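SPbeta prophage-derived uncharacterized protein YopT (Bacillus subtilis, PDB 2DLB) is of unknown function and forms a homodimer in which beta-sheet runs from one subunit into the other. Local coordinates at residues 29-34 / 60-65; 41-46 / 55-60. All blocks are in the same frame, centred on the assembly; numbering follows the deposited sequence. Where two conformers were deposited one is given.

Contact 1. Residues 29-34 / 60-65; sequences LVTRIC and MEYEIT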
ATOM      1  N   LEU A  29     -15.985   5.744 -10.299  1.00 13.13           N
ATOM      2  CA  LEU A  29     -15.528   6.726  -9.316  1.00 13.37           C
ATOM      3  C   LEU A  29     -14.261   6.227  -8.607  1.00 12.85           C
ATOM      4  O   LEU A  29     -13.291   6.966  -8.484  1.00 14.41           O
ATOM      5  CB  LEU A  29     -16.647   7.043  -8.329  1.00 14.20           C
ATOM      6  CG  LEU A  29     -17.886   7.810  -8.804  1.00 15.38           C
ATOM      7  CD1 LEU A  29     -19.022   7.763  -7.784  1.00 20.03           C
ATOM      8  CD2 LEU A  29     -17.617   9.274  -9.072  1.00 19.78           C
ATOM      9  N   VAL A  30     -14.267   4.981  -8.105  1.00 11.22           N
ATOM     10  CA  VAL A  30     -13.123   4.414  -7.425  1.00 11.76           C
ATOM     11  C   VAL A  30     -11.962   4.294  -8.380  1.00 10.34           C
ATOM     12  O   VAL A  30     -10.796   4.549  -8.014  1.00 11.93           O
ATOM     13  CB  VAL A  30     -13.473   3.003  -6.840  1.00 16.78           C
ATOM     14  CG1 VAL A  30     -12.250   2.187  -6.492  1.00 18.42           C
ATOM     15  CG2 VAL A  30     -14.441   3.242  -5.674  1.00 17.60           C
ATOM     16  N   THR A  31     -12.197   3.917  -9.641  1.00 11.50           N
ATOM     17  CA  THR A  31     -11.124   3.780 -10.625  1.00 11.79           C
ATOM     18  C   THR A  31     -10.420   5.105 -10.837  1.00 12.71           C
ATOM     19  O   THR A  31      -9.199   5.181 -10.871  1.00 13.55           O
ATOM     20  CB  THR A  31     -11.680   3.216 -11.936  1.00 13.16           C
ATOM     21  OG1 THR A  31     -12.138   1.867 -11.683  1.00 13.61           O
ATOM     22  CG2 THR A  31     -10.600   3.159 -13.000  1.00 14.67           C
ATOM     23  N   ARG A  32     -11.151   6.207 -10.931  1.00 13.45           N
ATOM     24  CA  ARG A  32     -10.511   7.511 -11.142  1.00 14.40           C
ATOM     25  C   ARG A  32      -9.575   7.815  -9.980  1.00 14.59           C
ATOM     26  O   ARG A  32      -8.451   8.304 -10.141  1.00 14.82           O
ATOM     27  CB  ARG A  32     -11.583   8.585 -11.339  1.00 16.98           C
ATOM     28  CG  ARG A  32     -11.179   9.995 -11.696  1.00 28.44           C
ATOM     29  CD  ARG A  32     -12.368  10.881 -12.046  1.00 44.37           C
ATOM     30  NE  ARG A  32     -12.074  12.054 -12.849  1.00 62.59           N
ATOM     31  CZ  ARG A  32     -12.689  13.226 -12.880  1.00 65.54           C
ATOM     32  NH1 ARG A  32     -13.732  13.472 -12.082  1.00 78.88           N
ATOM     33  NH2 ARG A  32     -12.304  14.219 -13.685  1.00 76.10           N
ATOM     34  N   ILE A  33     -10.041   7.538  -8.773  1.00 13.09           N
ATOM     35  CA  ILE A  33      -9.216   7.805  -7.584  1.00 13.99           C
ATOM     36  C   ILE A  33      -7.935   6.984  -7.669  1.00 13.57           C
ATOM     37  O   ILE A  33      -6.825   7.478  -7.468  1.00 14.68           O
ATOM     38  CB  ILE A  33      -9.971   7.507  -6.292  1.00 13.60           C
ATOM     39  CG1 ILE A  33     -11.091   8.534  -6.042  1.00 16.91           C
ATOM     40  CG2 ILE A  33      -9.063   7.406  -5.042  1.00 16.54           C
ATOM     41  CD1 ILE A  33     -12.113   8.116  -4.994  1.00 20.20           C
ATOM     42  N   CYS A  34      -8.053   5.707  -7.950  1.00 11.68           N
ATOM     43  CA  CYS A  34      -6.892   4.812  -7.934  1.00 13.01           C
ATOM     44  C   CYS A  34      -5.941   5.131  -9.089  1.00 12.52           C
ATOM     45  O   CYS A  34      -4.740   5.114  -8.881  1.00 13.02           O
ATOM     46  CB  CYS A  34      -7.397   3.376  -7.979  1.00 14.19           C
ATOM     47  SG  CYS A  34      -8.166   2.818  -6.439  1.00 15.60           S
HETATM   48  N   MSE A  60       3.008   0.768  -8.383  1.00 12.18           N
HETATM   49  CA  MSE A  60       1.679   0.453  -7.918  1.00 13.04           C
HETATM   50  C   MSE A  60       0.809  -0.106  -9.034  1.00 12.48           C
HETATM   51  O   MSE A  60       0.889   0.446 -10.124  1.00 15.77           O
HETATM   52  CB  MSE A  60       0.940   1.721  -7.430  1.00 16.19           C
HETATM   53  CG  MSE A  60      -0.499   1.331  -7.033  1.00 24.04           C
HETATM   54 SE   MSE A  60      -1.287   2.972  -6.642  1.00 41.56          SE
HETATM   55  CE  MSE A  60      -3.046   2.254  -6.455  1.00101.50           C
ATOM     56  N   GLU A  61       0.025  -1.099  -8.681  1.00 13.26           N
ATOM     57  CA  GLU A  61      -1.031  -1.586  -9.559  1.00 12.77           C
ATOM     58  C   GLU A  61      -2.262  -1.746  -8.682  1.00 10.95           C
ATOM     59  O   GLU A  61      -2.114  -1.879  -7.473  1.00 12.31           O
ATOM     60  CB  GLU A  61      -0.662  -2.865 -10.265  1.00 17.03           C
ATOM     61  CG  GLU A  61       0.483  -2.754 -11.276  1.00 26.94           C
ATOM     62  CD  GLU A  61       1.702  -3.326 -10.553  1.00 41.13           C
ATOM     63  OE1 GLU A  61       2.764  -3.316 -11.195  1.00 62.37           O
ATOM     64  OE2 GLU A  61       1.522  -3.781  -9.387  1.00 55.50           O
ATOM     65  N   TYR A  62      -3.437  -1.773  -9.251  1.00 11.71           N
ATOM     66  CA  TYR A  62      -4.652  -2.004  -8.482  1.00 11.23           C
ATOM     67  C   TYR A  62      -5.678  -2.734  -9.322  1.00 11.14           C
ATOM     68  O   TYR A  62      -5.649  -2.686 -10.556  1.00 11.79           O
ATOM     69  CB  TYR A  62      -5.224  -0.660  -7.926  1.00 13.47           C
ATOM     70  CG  TYR A  62      -5.831   0.162  -9.035  1.00 13.28           C
ATOM     71  CD1 TYR A  62      -5.004   0.977  -9.799  1.00 14.31           C
ATOM     72  CD2 TYR A  62      -7.204   0.120  -9.280  1.00 18.10           C
ATOM     73  CE1 TYR A  62      -5.568   1.733 -10.809  1.00 18.54           C
ATOM     74  CE2 TYR A  62      -7.739   0.854 -10.303  1.00 23.36           C
ATOM     75  CZ  TYR A  62      -6.919   1.662 -11.056  1.00 22.15           C
ATOM     76  OH  TYR A  62      -7.529   2.366 -12.066  1.00 31.66           O
ATOM     77  N   GLU A  63      -6.627  -3.302  -8.570  1.00  9.66           N
ATOM     78  CA  GLU A  63      -7.825  -3.860  -9.235  1.00 11.78           C
ATOM     79  C   GLU A  63      -8.956  -3.863  -8.220  1.00 10.14           C
ATOM     80  O   GLU A  63      -8.724  -4.181  -7.050  1.00 10.85           O
ATOM     81  CB  GLU A  63      -7.554  -5.241  -9.786  1.00 14.50           C
ATOM     82  CG  GLU A  63      -7.397  -6.293  -8.754  1.00 23.09           C
ATOM     83  CD  GLU A  63      -7.361  -7.738  -9.221  1.00 31.14           C
ATOM     84  OE1 GLU A  63      -7.586  -7.994 -10.441  1.00 30.29           O
ATOM     85  OE2 GLU A  63      -7.106  -8.592  -8.315  1.00 39.86           O
ATOM     86  N   ILE A  64     -10.177  -3.546  -8.650  1.00  9.72           N
ATOM     87  CA  ILE A  64     -11.312  -3.684  -7.785  1.00  9.07           C
ATOM     88  C   ILE A  64     -11.606  -5.183  -7.605  1.00  8.55           C
ATOM     89  O   ILE A  64     -11.609  -5.908  -8.598  1.00 10.35           O
ATOM     90  CB  ILE A  64     -12.520  -2.905  -8.339  1.00  9.78           C
ATOM     91  CG1 ILE A  64     -12.237  -1.395  -8.453  1.00 11.33           C
ATOM     92  CG2 ILE A  64     -13.771  -3.174  -7.497  1.00 11.34           C
ATOM     93  CD1 ILE A  64     -13.312  -0.526  -9.040  1.00 13.79           C
ATOM     94  N   THR A  65     -11.826  -5.608  -6.372  1.00  8.90           N
ATOM     95  CA  THR A  65     -12.146  -6.978  -6.011  1.00  9.49           C
ATOM     96  C   THR A  65     -13.639  -7.235  -5.905  1.00 10.06           C
ATOM     97  O   THR A  65     -14.178  -8.179  -6.478  1.00 11.78           O
ATOM     98  CB  THR A  65     -11.478  -7.333  -4.659  1.00 11.89           C
ATOM     99  OG1 THR A  65     -10.077  -6.959  -4.695  1.00 13.32           O
ATOM    100  CG2 THR A  65     -11.618  -8.813  -4.417  1.00 12.27           C
TER
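The Tyr62 ring lies with one face against helix 23-35: the CB methylene of Cys34 sits over its centre, and its phenol tip reaches Thr31. This is helix-on-sheet packing, with the turns at 29-34 laid over strand 60-65, their short axes nearly antiparallel at 165° and 9.7 Å apart. Cys34 CB stands 3.4 Å from the centroid of the Tyr62 ring, almost on the ring normal, a close CH-pi contact that puts Cys34 CB within 3.8 Å of all six ring carbons of Tyr62. The thiol takes second place in a sulfur-aromatic contact over the same face, with Cys34 SG 4.5 Å from the Tyr62 centroid and 26° off the normal. With CG between the backbone N and the carbonyl carbon, the crowded position (chi1 72°), the Tyr62 ring is directed at the helix and its face lies under Cys34. Its hydroxyl is hydrogen-bonded to Glu35 OE1, one residue past the segment, so the tip of the ring is held to the end of the same helix that packs on one of its faces. Thr31 CG2 approaches Tyr62 OH to 3.3 Å, the two side chains crossing at about a right angle, whereas Thr31 OG1 is bonded back to Glu27 O within the helix.

Further along the strand, Ile64 packs on Val30 of the helix, and its CD1 also lies beside Thr31 OG1. Val30 also rests on Leu16 of strand 3-19 and on Ile8 of the second subunit, while residues 60-64 pair antiparallel with a strand of that subunit, so the helix packs onto a sheet that crosses the dimer interface. Ile64 reaches Val30 with an extended end, the chains crossing obliquely, and its terminal CD1 comes 3.9 Å from Val30 CG1.

Contact 2. Residues 41-46 / 55-60; sequences KEVSFL and FKLSDM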
ATOM      1  N   LYS A  41       4.955   8.690  -5.118  1.00  7.38           N
ATOM      2  CA  LYS A  41       6.327   8.370  -4.775  1.00  7.41           C
ATOM      3  C   LYS A  41       6.502   7.861  -3.351  1.00  6.47           C
ATOM      4  O   LYS A  41       7.596   7.388  -3.008  1.00  7.71           O
ATOM      5  CB  LYS A  41       7.214   9.622  -4.967  1.00 10.18           C
ATOM      6  CG  LYS A  41       7.191  10.116  -6.397  1.00 13.39           C
ATOM      7  CD  LYS A  41       7.886   9.229  -7.391  1.00 25.15           C
ATOM      8  CE  LYS A  41       8.125   9.986  -8.682  1.00 29.35           C
ATOM      9  NZ  LYS A  41       8.346   9.147  -9.867  1.00 35.13           N
ATOM     10  N   GLU A  42       5.487   8.008  -2.522  1.00  6.86           N
ATOM     11  CA  GLU A  42       5.620   7.703  -1.080  1.00  6.59           C
ATOM     12  C   GLU A  42       4.307   7.226  -0.537  1.00  7.16           C
ATOM     13  O   GLU A  42       3.249   7.829  -0.791  1.00  8.43           O
ATOM     14  CB  GLU A  42       6.100   8.951  -0.322  1.00  7.92           C
ATOM     15  CG  GLU A  42       6.449   8.723   1.168  1.00 10.04           C
ATOM     16  CD  GLU A  42       7.098   9.946   1.771  1.00 10.51           C
ATOM     17  OE1 GLU A  42       6.532  11.035   1.709  1.00 15.81           O
ATOM     18  OE2 GLU A  42       8.218   9.855   2.272  1.00 10.88           O
ATOM     19  N   VAL A  43       4.347   6.146   0.221  1.00  7.74           N
ATOM     20  CA  VAL A  43       3.208   5.561   0.907  1.00  7.50           C
ATOM     21  C   VAL A  43       3.495   5.567   2.405  1.00  6.50           C
ATOM     22  O   VAL A  43       4.617   5.389   2.846  1.00  8.10           O
ATOM     23  CB  VAL A  43       2.916   4.141   0.381  1.00  7.80           C
ATOM     24  CG1 VAL A  43       4.074   3.169   0.598  1.00  9.81           C
ATOM     25  CG2 VAL A  43       1.604   3.595   0.963  1.00  9.37           C
ATOM     26  N   SER A  44       2.444   5.799   3.184  1.00  7.25           N
ATOM     27  CA  SER A  44       2.579   5.782   4.630  1.00  7.40           C
ATOM     28  C   SER A  44       1.554   4.867   5.248  1.00  7.24           C
ATOM     29  O   SER A  44       0.437   4.710   4.739  1.00  9.03           O
ATOM     30  CB  SER A  44       2.452   7.202   5.172  1.00 11.91           C
ATOM     31  OG  SER A  44       1.263   7.795   5.304  1.00 22.52           O
ATOM     32  N   PHE A  45       1.929   4.240   6.345  1.00  6.32           N
ATOM     33  CA  PHE A  45       1.060   3.345   7.104  1.00  6.66           C
ATOM     34  C   PHE A  45       0.825   3.918   8.500  1.00  6.86           C
ATOM     35  O   PHE A  45       1.780   4.279   9.177  1.00  7.39           O
ATOM     36  CB  PHE A  45       1.655   1.951   7.237  1.00  7.49           C
ATOM     37  CG  PHE A  45       1.659   1.217   5.914  1.00  7.47           C
ATOM     38  CD1 PHE A  45       2.639   1.410   5.010  1.00  7.22           C
ATOM     39  CD2 PHE A  45       0.599   0.377   5.620  1.00 10.76           C
ATOM     40  CE1 PHE A  45       2.598   0.779   3.784  1.00  7.69           C
ATOM     41  CE2 PHE A  45       0.579  -0.263   4.402  1.00 12.72           C
ATOM     42  CZ  PHE A  45       1.561  -0.074   3.477  1.00 10.00           C
ATOM     43  N   LEU A  46      -0.430   3.977   8.939  1.00  6.55           N
ATOM     44  CA  LEU A  46      -0.842   4.266  10.300  1.00  6.95           C
ATOM     45  C   LEU A  46      -0.865   2.918  11.025  1.00  7.65           C
ATOM     46  O   LEU A  46      -1.789   2.110  10.868  1.00  7.97           O
ATOM     47  CB  LEU A  46      -2.191   4.933  10.328  1.00  9.08           C
ATOM     48  CG  LEU A  46      -2.762   5.204  11.738  1.00 11.50           C
ATOM     49  CD1 LEU A  46      -1.854   6.084  12.556  1.00 14.27           C
ATOM     50  CD2 LEU A  46      -4.142   5.831  11.572  1.00 17.24           C
ATOM     51  N   PHE A  55       7.380   5.185   3.433  1.00  6.61           N
ATOM     52  CA  PHE A  55       8.228   4.385   2.575  1.00  6.65           C
ATOM     53  C   PHE A  55       8.276   4.925   1.145  1.00  6.50           C
ATOM     54  O   PHE A  55       7.265   5.425   0.633  1.00  6.86           O
ATOM     55  CB  PHE A  55       7.721   2.944   2.437  1.00  7.49           C
ATOM     56  CG  PHE A  55       7.591   2.207   3.747  1.00  7.33           C
ATOM     57  CD1 PHE A  55       8.695   1.517   4.223  1.00  8.73           C
ATOM     58  CD2 PHE A  55       6.410   2.214   4.455  1.00  9.00           C
ATOM     59  CE1 PHE A  55       8.595   0.871   5.415  1.00  9.11           C
ATOM     60  CE2 PHE A  55       6.335   1.550   5.662  1.00 10.03           C
ATOM     61  CZ  PHE A  55       7.431   0.875   6.114  1.00  8.43           C
ATOM     62  N   LYS A  56       9.438   4.784   0.511  1.00  6.97           N
ATOM     63  CA  LYS A  56       9.552   5.014  -0.905  1.00  6.43           C
ATOM     64  C   LYS A  56       8.704   3.970  -1.653  1.00  6.21           C
ATOM     65  O   LYS A  56       8.893   2.777  -1.455  1.00  7.76           O
ATOM     66  CB  LYS A  56      11.006   4.960  -1.375  1.00  6.86           C
ATOM     67  CG  LYS A  56      11.178   5.130  -2.869  1.00  9.17           C
ATOM     68  CD  LYS A  56      12.641   5.085  -3.308  1.00 12.13           C
ATOM     69  CE  LYS A  56      12.729   5.149  -4.846  1.00 16.75           C
ATOM     70  NZ  LYS A  56      14.139   5.271  -5.293  1.00 21.86           N
ATOM     71  N   LEU A  57       7.841   4.458  -2.540  1.00  6.96           N
ATOM     72  CA  LEU A  57       6.996   3.626  -3.383  1.00  8.14           C
ATOM     73  C   LEU A  57       7.531   3.632  -4.798  1.00  8.94           C
ATOM     74  O   LEU A  57       7.630   4.729  -5.388  1.00 10.62           O
ATOM     75  CB  LEU A  57       5.572   4.183  -3.349  1.00  8.69           C
ATOM     76  CG  LEU A  57       4.492   3.455  -4.077  1.00  8.98           C
ATOM     77  CD1 LEU A  57       4.339   2.026  -3.546  1.00 10.01           C
ATOM     78  CD2 LEU A  57       3.182   4.228  -3.945  1.00 11.19           C
ATOM     79  N   SER A  58       7.895   2.457  -5.293  0.50  9.08           N
ATOM     80  CA  SER A  58       8.492   2.180  -6.582  0.50 11.61           C
ATOM     81  C   SER A  58       7.498   1.870  -7.694  0.50 12.33           C
ATOM     82  O   SER A  58       7.771   2.128  -8.880  0.50 13.67           O
ATOM     83  CB  SER A  58       9.455   0.973  -6.463  0.50 13.91           C
ATOM     84  OG  SER A  58       8.910  -0.051  -5.650  0.50 33.20           O
ATOM     85  N   ASP A  59       6.381   1.273  -7.341  1.00 12.37           N
ATOM     86  CA  ASP A  59       5.393   0.785  -8.289  1.00 14.03           C
ATOM     87  C   ASP A  59       4.083   0.599  -7.634  1.00 10.10           C
ATOM     88  O   ASP A  59       4.079   0.273  -6.460  1.00 10.80           O
ATOM     89  CB  ASP A  59       5.812  -0.605  -8.894  1.00 20.75           C
ATOM     90  CG  ASP A  59       4.868  -1.051  -9.985  1.00 24.30           C
ATOM     91  OD1 ASP A  59       4.593  -0.191 -10.851  1.00 31.89           O
ATOM     92  OD2 ASP A  59       4.381  -2.201 -10.022  1.00 33.71           O
HETATM   93  N   MSE A  60       3.008   0.768  -8.383  1.00 12.18           N
HETATM   94  CA  MSE A  60       1.679   0.453  -7.918  1.00 13.04           C
HETATM   95  C   MSE A  60       0.809  -0.106  -9.034  1.00 12.48           C
HETATM   96  O   MSE A  60       0.889   0.446 -10.124  1.00 15.77           O
HETATM   97  CB  MSE A  60       0.940   1.721  -7.430  1.00 16.19           C
HETATM   98  CG  MSE A  60      -0.499   1.331  -7.033  1.00 24.04           C
HETATM   99 SE   MSE A  60      -1.287   2.972  -6.642  1.00 41.56          SE
HETATM  100  CE  MSE A  60      -3.046   2.254  -6.455  1.00101.50           C
TER
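Strands 42-46 and 55-60 form an antiparallel hairpin pairing; the short segments run at 129°, since 55-60 bends away at Ser58 beyond the paired residues, and the register is set by the hydrogen-bonded pair Val43-Phe55 and the non-hydrogen-bonded pair Glu42-Lys56. Phe55 N gives a 2.8 Å bond to Val43 O, nearly along the C=O axis, and Val43 N returns one of 3.0 Å to Phe55 O in the carbonyl plane. Leu57 N meets Lys41 O at 3.0 Å; the bond is almost straight at N-H (174°), but the donor stands above the carbonyl plane. Between these bonds Glu42 CA makes a CA-H...O contact with Phe55 O.

Val43 and Phe55 share one face of the sheet. Val43 holds CG1 in the crowded position between N and carbonyl carbon, which sets it beside Phe55 CB at 4.1 Å, the two chains crossing obliquely. Leu57 CD1 comes 4.3 Å from the same Val43 CG1. Phe45 turns its ring toward Phe55 so that the rings meet rim to rim, Phe45 CD1 3.8 Å from Phe55 CE2, with planes at 73° and neither over the other's face. Phe45 also leans on Leu10 and Leu12 of strand 3-19, and Val43 packs on Val43 of the second subunit. Directional main-chain bonds thus fix the register, while the apolar side chains add contacts without direction.

How the contacts relate
Both contacts use strand 52-69 and share Met60, with centres about 16 Å apart, so they occupy successive lengths of one long strand. Each is partly buried, but contact 1 has no exposed residue among the six that touch, whereas contact 2 has Lys41 and Lys56 at its exposed rim. In contact 1 a helix runs along the strand, nearly antiparallel to it, and side chains do the holding, with no clear hydrogen bond between the segments. Contact 2 joins the same strand to its hairpin neighbour, 42-46, by main-chain bonds. Both strands of contact 2 and the strand of contact 1 pair with the second subunit; the helix meets it by side-chain packing.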